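Local coordinates for ParB domain protein nuclease (Sulfolobus solfataricus, PDB 5K5D) that probably acts in archaeal DNA segregation as the ParB-type protein of a pNOB8-like partition system, at residues K45-P50 against E76-K81; E172-L177 against D191-A196. The protein carries 4 engineered substitutions. All blocks are in the same frame, centred on the assembly; numbering follows the deposited sequence.

Contact 1: K45-P50 against E76-K81; sequences KSQIFP and EVKILK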
ATOM      1  N   LYS B  45      -5.637 -28.197 -10.354  1.00 91.55           N
ATOM      2  CA  LYS B  45      -6.857 -27.879 -11.088  1.00 88.89           C
ATOM      3  C   LYS B  45      -6.673 -26.779 -12.125  1.00 87.34           C
ATOM      4  O   LYS B  45      -7.646 -26.167 -12.567  1.00 87.48           O
ATOM      5  CB  LYS B  45      -7.971 -27.500 -10.112  1.00 83.56           C
ATOM      6  CG  LYS B  45      -7.467 -26.846  -8.839  1.00 80.59           C
ATOM      7  CD  LYS B  45      -8.592 -26.663  -7.837  1.00 80.98           C
ATOM      8  CE  LYS B  45      -8.062 -26.168  -6.506  1.00 80.63           C
ATOM      9  NZ  LYS B  45      -7.249 -24.933  -6.676  1.00 81.87           N
ATOM     10  N   SER B  46      -5.426 -26.541 -12.517  1.00 83.58           N
ATOM     11  CA  SER B  46      -5.129 -25.526 -13.519  1.00 75.51           C
ATOM     12  C   SER B  46      -5.640 -24.158 -13.082  1.00 69.29           C
ATOM     13  O   SER B  46      -5.733 -23.866 -11.885  1.00 65.27           O
ATOM     14  CB  SER B  46      -5.747 -25.906 -14.865  1.00 73.36           C
ATOM     15  OG  SER B  46      -5.318 -27.190 -15.281  1.00 74.03           O
ATOM     16  N   GLN B  47      -5.977 -23.330 -14.064  1.00 65.18           N
ATOM     17  CA  GLN B  47      -6.423 -21.966 -13.807  1.00 61.82           C
ATOM     18  C   GLN B  47      -7.866 -21.901 -13.330  1.00 64.70           C
ATOM     19  O   GLN B  47      -8.793 -22.072 -14.118  1.00 66.57           O
ATOM     20  CB  GLN B  47      -6.271 -21.116 -15.065  1.00 59.08           C
ATOM     21  CG  GLN B  47      -5.190 -20.067 -14.963  1.00 52.09           C
ATOM     22  CD  GLN B  47      -5.335 -18.988 -16.015  1.00 48.48           C
ATOM     23  OE1 GLN B  47      -5.290 -19.263 -17.218  1.00 44.67           O
ATOM     24  NE2 GLN B  47      -5.518 -17.751 -15.567  1.00 42.64           N
ATOM     25  N   ILE B  48      -8.047 -21.645 -12.039  1.00 68.05           N
ATOM     26  CA  ILE B  48      -9.378 -21.442 -11.481  1.00 73.75           C
ATOM     27  C   ILE B  48      -9.850 -20.025 -11.797  1.00 73.13           C
ATOM     28  O   ILE B  48     -10.986 -19.817 -12.226  1.00 75.06           O
ATOM     29  CB  ILE B  48      -9.388 -21.656  -9.956  1.00 80.44           C
ATOM     30  CG1 ILE B  48      -8.986 -23.092  -9.614  1.00 83.42           C
ATOM     31  CG2 ILE B  48     -10.764 -21.348  -9.386  1.00 84.39           C
ATOM     32  CD1 ILE B  48      -9.987 -24.136 -10.067  1.00 81.92           C
ATOM     33  N   PHE B  49      -8.962 -19.058 -11.592  1.00 66.89           N
ATOM     34  CA  PHE B  49      -9.258 -17.654 -11.846  1.00 63.02           C
ATOM     35  C   PHE B  49      -8.405 -17.108 -12.985  1.00 56.14           C
ATOM     36  O   PHE B  49      -7.229 -17.452 -13.105  1.00 58.99           O
ATOM     37  CB  PHE B  49      -9.011 -16.830 -10.583  1.00 70.81           C
ATOM     38  CG  PHE B  49      -9.970 -17.128  -9.468  1.00 81.04           C
ATOM     39  CD1 PHE B  49     -11.334 -17.182  -9.706  1.00 84.44           C
ATOM     40  CD2 PHE B  49      -9.509 -17.361  -8.184  1.00 85.87           C
ATOM     41  CE1 PHE B  49     -12.220 -17.457  -8.681  1.00 87.50           C
ATOM     42  CE2 PHE B  49     -10.389 -17.637  -7.157  1.00 89.16           C
ATOM     43  CZ  PHE B  49     -11.747 -17.685  -7.406  1.00 88.64           C
ATOM     44  N   PRO B  50      -8.997 -16.252 -13.830  1.00 55.59           N
ATOM     45  CA  PRO B  50      -8.251 -15.647 -14.937  1.00 48.97           C
ATOM     46  C   PRO B  50      -7.388 -14.494 -14.449  1.00 45.32           C
ATOM     47  O   PRO B  50      -7.637 -13.944 -13.374  1.00 45.40           O
ATOM     48  CB  PRO B  50      -9.356 -15.123 -15.850  1.00 45.95           C
ATOM     49  CG  PRO B  50     -10.475 -14.801 -14.920  1.00 49.42           C
ATOM     50  CD  PRO B  50     -10.411 -15.833 -13.822  1.00 57.14           C
ATOM     51  N   GLU B  76      -1.207 -21.389 -22.797  1.00 54.81           N
ATOM     52  CA  GLU B  76      -2.192 -20.328 -22.950  1.00 54.12           C
ATOM     53  C   GLU B  76      -2.916 -20.057 -21.640  1.00 45.96           C
ATOM     54  O   GLU B  76      -3.130 -20.960 -20.831  1.00 44.17           O
ATOM     55  CB  GLU B  76      -3.185 -20.649 -24.074  1.00 57.63           C
ATOM     56  CG  GLU B  76      -4.092 -21.840 -23.825  1.00 63.62           C
ATOM     57  CD  GLU B  76      -5.013 -22.120 -25.004  1.00 75.99           C
ATOM     58  OE1 GLU B  76      -4.605 -21.862 -26.158  1.00 74.06           O
ATOM     59  OE2 GLU B  76      -6.147 -22.591 -24.776  1.00 86.01           O
ATOM     60  N   VAL B  77      -3.288 -18.802 -21.434  1.00 41.87           N
ATOM     61  CA  VAL B  77      -3.857 -18.396 -20.161  1.00 46.79           C
ATOM     62  C   VAL B  77      -5.163 -17.622 -20.330  1.00 45.58           C
ATOM     63  O   VAL B  77      -5.280 -16.748 -21.190  1.00 51.22           O
ATOM     64  CB  VAL B  77      -2.831 -17.588 -19.322  1.00 49.02           C
ATOM     65  CG1 VAL B  77      -2.089 -16.591 -20.194  1.00 48.05           C
ATOM     66  CG2 VAL B  77      -3.508 -16.898 -18.146  1.00 52.43           C
ATOM     67  N   LYS B  78      -6.146 -17.976 -19.510  1.00 42.98           N
ATOM     68  CA  LYS B  78      -7.420 -17.278 -19.474  1.00 40.23           C
ATOM     69  C   LYS B  78      -7.210 -15.916 -18.827  1.00 39.98           C
ATOM     70  O   LYS B  78      -6.564 -15.812 -17.785  1.00 37.30           O
ATOM     71  CB  LYS B  78      -8.436 -18.092 -18.667  1.00 42.05           C
ATOM     72  CG  LYS B  78      -8.642 -19.516 -19.177  1.00 48.86           C
ATOM     73  CD  LYS B  78      -8.840 -20.527 -18.039  1.00 51.84           C
ATOM     74  CE  LYS B  78     -10.154 -20.330 -17.299  1.00 52.17           C
ATOM     75  NZ  LYS B  78     -10.162 -19.097 -16.457  1.00 56.58           N
ATOM     76  N   ILE B  79      -7.745 -14.869 -19.447  1.00 39.37           N
ATOM     77  CA  ILE B  79      -7.613 -13.527 -18.897  1.00 34.96           C
ATOM     78  C   ILE B  79      -8.919 -12.734 -18.928  1.00 41.95           C
ATOM     79  O   ILE B  79      -9.886 -13.107 -19.601  1.00 31.15           O
ATOM     80  CB  ILE B  79      -6.524 -12.707 -19.630  1.00 33.57           C
ATOM     81  CG1 ILE B  79      -6.946 -12.406 -21.071  1.00 38.33           C
ATOM     82  CG2 ILE B  79      -5.189 -13.430 -19.592  1.00 35.31           C
ATOM     83  CD1 ILE B  79      -5.988 -11.478 -21.810  1.00 32.67           C
ATOM     84  N   LEU B  80      -8.938 -11.644 -18.170  1.00 44.95           N
ATOM     85  CA  LEU B  80      -9.979 -10.642 -18.301  1.00 47.13           C
ATOM     86  C   LEU B  80      -9.358  -9.413 -18.959  1.00 50.89           C
ATOM     87  O   LEU B  80      -8.610  -8.667 -18.320  1.00 51.63           O
ATOM     88  CB  LEU B  80     -10.574 -10.282 -16.939  1.00 41.24           C
ATOM     89  CG  LEU B  80     -11.227 -11.424 -16.157  1.00 44.41           C
ATOM     90  CD1 LEU B  80     -11.910 -10.899 -14.899  1.00 47.84           C
ATOM     91  CD2 LEU B  80     -12.220 -12.172 -17.026  1.00 38.33           C
ATOM     92  N   LYS B  81      -9.647  -9.227 -20.244  1.00 45.43           N
ATOM     93  CA  LYS B  81      -9.163  -8.063 -20.970  1.00 42.71           C
ATOM     94  C   LYS B  81     -10.116  -6.891 -20.765  1.00 45.63           C
ATOM     95  O   LYS B  81     -11.248  -6.897 -21.254  1.00 47.47           O
ATOM     96  CB  LYS B  81      -9.016  -8.366 -22.462  1.00 43.94           C
ATOM     97  CG  LYS B  81      -8.277  -7.284 -23.230  1.00 50.01           C
ATOM     98  CD  LYS B  81      -8.145  -7.620 -24.708  1.00 53.35           C
ATOM     99  CE  LYS B  81      -9.480  -7.504 -25.421  1.00 54.77           C
ATOM    100  NZ  LYS B  81      -9.345  -7.813 -26.872  1.00 63.80           N
TER
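Q47 reaches across to K78 through an intermediate first torsion (chi1 -111°) and an extended second, which carry CD to the strand; chi3 (-61°) then turns the amide until OE1 and NE2 face K78. The amide there does what a neighbouring peptide would do. Its OE1 accepts the N-H of K78 at 2.8 Å (K78 N to Q47 OE1), in the carbonyl plane and on a lone pair. Its NE2 donates back, Q47 NE2 to K78 O being 3.1 Å, the straighter bond at 157°. These two bonds hold the group at both ends and fix its rotation, and a weak one from NE2 to F49 O adds a tie to its own loop. V77 CG2 lies 3.1 Å from Q47 OE1, tight packing beside the polar grip. An alanine here removes both carboxamide bonds and would probably leave K78 N without this acceptor, K78 O without this donor and a gap beside V77 CG2. K78 bends its own chain over Q47 (K78 CD to Q47 CB 4.0 Å), its ammonium making a long, weak ion pair with E11, while P50 rests its ring on L80 (P50 CG to L80 CG 3.7 Å). Just beyond P50, L51 pairs its backbone with K78 and L80. Standing in for a backbone amide, the glutamine thus carries the pairing upstream of parallel strand 51-53 in the mixed sheet of the ParB-like N-terminal domain.

Contact 2: E172-L177 against D191-A196; sequences EYERIL and DKRKMA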
ATOM      1  N   GLU B 172      -7.728  15.095   2.330  1.00 41.11           N
ATOM      2  CA  GLU B 172      -7.883  14.637   0.957  1.00 42.34           C
ATOM      3  C   GLU B 172      -7.390  13.203   0.833  1.00 44.18           C
ATOM      4  O   GLU B 172      -8.067  12.356   0.248  1.00 49.72           O
ATOM      5  CB  GLU B 172      -7.122  15.554  -0.001  1.00 43.40           C
ATOM      6  CG  GLU B 172      -7.411  17.035   0.207  1.00 58.91           C
ATOM      7  CD  GLU B 172      -6.489  17.936  -0.597  1.00 70.59           C
ATOM      8  OE1 GLU B 172      -5.323  18.116  -0.184  1.00 61.33           O
ATOM      9  OE2 GLU B 172      -6.928  18.468  -1.640  1.00 80.70           O
ATOM     10  N   TYR B 173      -6.215  12.933   1.399  1.00 42.81           N
ATOM     11  CA  TYR B 173      -5.640  11.590   1.381  1.00 41.80           C
ATOM     12  C   TYR B 173      -6.576  10.575   2.036  1.00 46.28           C
ATOM     13  O   TYR B 173      -6.757   9.468   1.530  1.00 49.34           O
ATOM     14  CB  TYR B 173      -4.279  11.566   2.081  1.00 35.53           C
ATOM     15  CG  TYR B 173      -3.468  10.322   1.788  1.00 35.64           C
ATOM     16  CD1 TYR B 173      -3.491   9.229   2.647  1.00 31.79           C
ATOM     17  CD2 TYR B 173      -2.678  10.241   0.648  1.00 40.48           C
ATOM     18  CE1 TYR B 173      -2.746   8.091   2.378  1.00 31.89           C
ATOM     19  CE2 TYR B 173      -1.933   9.109   0.367  1.00 39.75           C
ATOM     20  CZ  TYR B 173      -1.971   8.039   1.234  1.00 40.20           C
ATOM     21  OH  TYR B 173      -1.228   6.918   0.949  1.00 41.61           O
ATOM     22  N   GLU B 174      -7.166  10.955   3.163  1.00 41.56           N
ATOM     23  CA  GLU B 174      -8.090  10.075   3.866  1.00 50.06           C
ATOM     24  C   GLU B 174      -9.343   9.797   3.041  1.00 51.29           C
ATOM     25  O   GLU B 174      -9.852   8.676   3.033  1.00 55.74           O
ATOM     26  CB  GLU B 174      -8.480  10.672   5.217  1.00 54.87           C
ATOM     27  CG  GLU B 174      -9.435   9.809   6.015  1.00 57.36           C
ATOM     28  CD  GLU B 174      -9.895  10.488   7.290  1.00 69.62           C
ATOM     29  OE1 GLU B 174     -11.108  10.440   7.588  1.00 79.51           O
ATOM     30  OE2 GLU B 174      -9.042  11.070   7.992  1.00 64.51           O
ATOM     31  N   ARG B 175      -9.843  10.819   2.356  1.00 47.88           N
ATOM     32  CA  ARG B 175     -11.041  10.659   1.542  1.00 52.81           C
ATOM     33  C   ARG B 175     -10.740   9.709   0.396  1.00 50.47           C
ATOM     34  O   ARG B 175     -11.590   8.918  -0.016  1.00 41.36           O
ATOM     35  CB  ARG B 175     -11.525  12.010   1.008  1.00 59.52           C
ATOM     36  CG  ARG B 175     -11.216  12.254  -0.462  1.00 73.49           C
ATOM     37  CD  ARG B 175     -11.702  13.625  -0.919  1.00 83.03           C
ATOM     38  NE  ARG B 175     -11.208  14.695  -0.055  1.00 85.76           N
ATOM     39  CZ  ARG B 175     -10.877  15.910  -0.479  1.00 84.58           C
ATOM     40  NH1 ARG B 175     -10.978  16.216  -1.766  1.00 83.65           N
ATOM     41  NH2 ARG B 175     -10.441  16.819   0.382  1.00 82.62           N
ATOM     42  N   ILE B 176      -9.514   9.791  -0.112  1.00 50.40           N
ATOM     43  CA  ILE B 176      -9.066   8.902  -1.172  1.00 49.16           C
ATOM     44  C   ILE B 176      -9.078   7.451  -0.699  1.00 50.78           C
ATOM     45  O   ILE B 176      -9.507   6.558  -1.425  1.00 47.71           O
ATOM     46  CB  ILE B 176      -7.662   9.284  -1.660  1.00 46.49           C
ATOM     47  CG1 ILE B 176      -7.722  10.611  -2.419  1.00 47.45           C
ATOM     48  CG2 ILE B 176      -7.088   8.187  -2.532  1.00 41.66           C
ATOM     49  CD1 ILE B 176      -6.450  10.959  -3.148  1.00 47.67           C
ATOM     50  N   LEU B 177      -8.616   7.230   0.529  1.00 50.31           N
ATOM     51  CA  LEU B 177      -8.643   5.905   1.132  1.00 46.53           C
ATOM     52  C   LEU B 177     -10.061   5.362   1.174  1.00 54.40           C
ATOM     53  O   LEU B 177     -10.312   4.226   0.765  1.00 55.76           O
ATOM     54  CB  LEU B 177      -8.082   5.949   2.551  1.00 45.89           C
ATOM     55  CG  LEU B 177      -6.645   6.441   2.680  1.00 47.90           C
ATOM     56  CD1 LEU B 177      -6.210   6.450   4.143  1.00 38.64           C
ATOM     57  CD2 LEU B 177      -5.731   5.576   1.832  1.00 45.42           C
ATOM     58  N   ASP B 191      -8.578   3.089  11.349  1.00 54.22           N
ATOM     59  CA  ASP B 191      -7.334   2.676  10.710  1.00 54.36           C
ATOM     60  C   ASP B 191      -6.998   3.544   9.494  1.00 50.03           C
ATOM     61  O   ASP B 191      -5.836   3.867   9.262  1.00 47.74           O
ATOM     62  CB  ASP B 191      -7.394   1.200  10.309  1.00 61.08           C
ATOM     63  CG  ASP B 191      -6.836   0.280  11.382  1.00 67.10           C
ATOM     64  OD1 ASP B 191      -6.532  -0.889  11.062  1.00 68.52           O
ATOM     65  OD2 ASP B 191      -6.691   0.728  12.542  1.00 65.43           O
ATOM     66  N   LYS B 192      -8.011   3.916   8.717  1.00 44.43           N
ATOM     67  CA  LYS B 192      -7.790   4.775   7.557  1.00 48.28           C
ATOM     68  C   LYS B 192      -7.421   6.182   7.998  1.00 48.69           C
ATOM     69  O   LYS B 192      -6.673   6.883   7.316  1.00 48.59           O
ATOM     70  CB  LYS B 192      -9.031   4.839   6.668  1.00 46.73           C
ATOM     71  CG  LYS B 192      -9.373   3.546   5.956  1.00 45.40           C
ATOM     72  CD  LYS B 192     -10.579   3.734   5.057  1.00 45.13           C
ATOM     73  CE  LYS B 192     -11.058   2.416   4.498  1.00 44.59           C
ATOM     74  NZ  LYS B 192     -11.612   1.549   5.572  1.00 49.49           N
ATOM     75  N   ARG B 193      -7.952   6.595   9.141  1.00 46.75           N
ATOM     76  CA  ARG B 193      -7.717   7.942   9.629  1.00 55.45           C
ATOM     77  C   ARG B 193      -6.355   8.016  10.301  1.00 56.65           C
ATOM     78  O   ARG B 193      -5.619   8.989  10.131  1.00 57.23           O
ATOM     79  CB  ARG B 193      -8.824   8.364  10.592  1.00 65.16           C
ATOM     80  CG  ARG B 193      -8.749   9.820  10.991  1.00 76.66           C
ATOM     81  CD  ARG B 193      -9.932  10.222  11.847  1.00 84.02           C
ATOM     82  NE  ARG B 193      -9.739  11.550  12.416  1.00 87.13           N
ATOM     83  CZ  ARG B 193      -9.110  11.779  13.563  1.00 87.84           C
ATOM     84  NH1 ARG B 193      -8.620  10.765  14.264  1.00 86.40           N
ATOM     85  NH2 ARG B 193      -8.973  13.019  14.009  1.00 88.26           N
ATOM     86  N   LYS B 194      -6.030   6.973  11.062  1.00 51.89           N
ATOM     87  CA  LYS B 194      -4.720   6.848  11.686  1.00 47.65           C
ATOM     88  C   LYS B 194      -3.640   6.831  10.620  1.00 41.51           C
ATOM     89  O   LYS B 194      -2.636   7.532  10.728  1.00 38.39           O
ATOM     90  CB  LYS B 194      -4.632   5.561  12.509  1.00 46.58           C
ATOM     91  CG  LYS B 194      -5.328   5.619  13.851  1.00 47.03           C
ATOM     92  CD  LYS B 194      -5.343   4.247  14.501  1.00 52.17           C
ATOM     93  CE  LYS B 194      -6.020   4.280  15.864  1.00 50.20           C
ATOM     94  NZ  LYS B 194      -6.260   2.906  16.391  1.00 43.20           N
HETATM   95  N   MSE B 195      -3.850   6.019   9.591  1.00 42.36           N
HETATM   96  CA  MSE B 195      -2.868   5.889   8.526  1.00 38.90           C
HETATM   97  C   MSE B 195      -2.708   7.205   7.781  1.00 39.13           C
HETATM   98  O   MSE B 195      -1.591   7.611   7.464  1.00 39.10           O
HETATM   99  CB  MSE B 195      -3.251   4.769   7.559  1.00 43.46           C
HETATM  100  CG  MSE B 195      -2.078   4.277   6.723  1.00 58.65           C
HETATM  101 SE   MSE B 195      -2.173   4.757   4.835  1.00 99.02          SE
HETATM  102  CE  MSE B 195      -3.416   3.381   4.254  1.00 38.12           C
ATOM    103  N   ALA B 196      -3.829   7.872   7.518  1.00 30.02           N
ATOM    104  CA  ALA B 196      -3.815   9.132   6.783  1.00 31.49           C
ATOM    105  C   ALA B 196      -3.047  10.215   7.534  1.00 40.29           C
ATOM    106  O   ALA B 196      -2.240  10.937   6.945  1.00 44.00           O
ATOM    107  CB  ALA B 196      -5.234   9.590   6.482  1.00 31.58           C
TER
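Y173, E174 and L177 meet K192, R193, M195 and A196 between two consecutive helices of an antiparallel hairpin, whose short axis segments pass 9.1 Å apart at 143°. The backbones come nearest at E174 and A196, their CA atoms 5.3 Å apart, and there E174 CB touches A196 CB at 3.6 Å. One turn further on, L177 is placed by a first torsion that sets CG anti to the carbonyl carbon (chi1 -59°), and its two methyl groups divide the work. CD1 presses on the backbone, L177 CD1 to K192 O being 3.2 Å, and also touches A196 CB; CD2 meets the terminal methyl of the selenomethionine M195 (L177 CD2 to M195 CE 4.0 Å). The selenium itself sits at the edge of the Y173 ring, near its plane, with Y173 CE1 to M195 SE at 4.2 Å. In this alpha-alpha hairpin the Y173 and M195 side of the seam packs on helix 109-128, where the hydroxyl of Y173 is hydrogen-bonded to D121 and M195 touches F116. K192 covers L177 with its CB and CD, but its ammonium leads off to a salt bridge with D181 in the connecting loop. Along the more exposed flank the E174 carboxylate lies against the aliphatic chain of R193, E174 OE2 to R193 CG measuring 3.3 Å. E174 OE2 is 4.5 Å from R193 NE and well out of the guanidinium plane, with no N-H pointing at it, probably a loose attraction of charges; E155 sets a like charge close to OE2 and makes a long, weak ion pair with R193 NE.

How the contacts relate
Following the chain from its N terminus, strand 9-15 and helix 37-45 come first, and contact 1 then closes a loop of 25 intervening residues that holds strands 51-53 and 59-61 and helix 63-71. It ties the loop leading from helix 37-45 into strand 51-53 to strand 76-82. The chain next runs through helices 90-99 and 109-128 and the two-stranded sheet 159-169 before contact 2 opens and closes the shorter loop between helices 170-180 and 189-201. The two closures follow in series, neither enclosing nor crossing the other. Contacts 1 and 2 lie on opposite sides of the chain's centre: the centres of contacts 1 and 2 are about 34 Å apart, and the nearest atoms of contacts 1 and 2 about 22 Å apart.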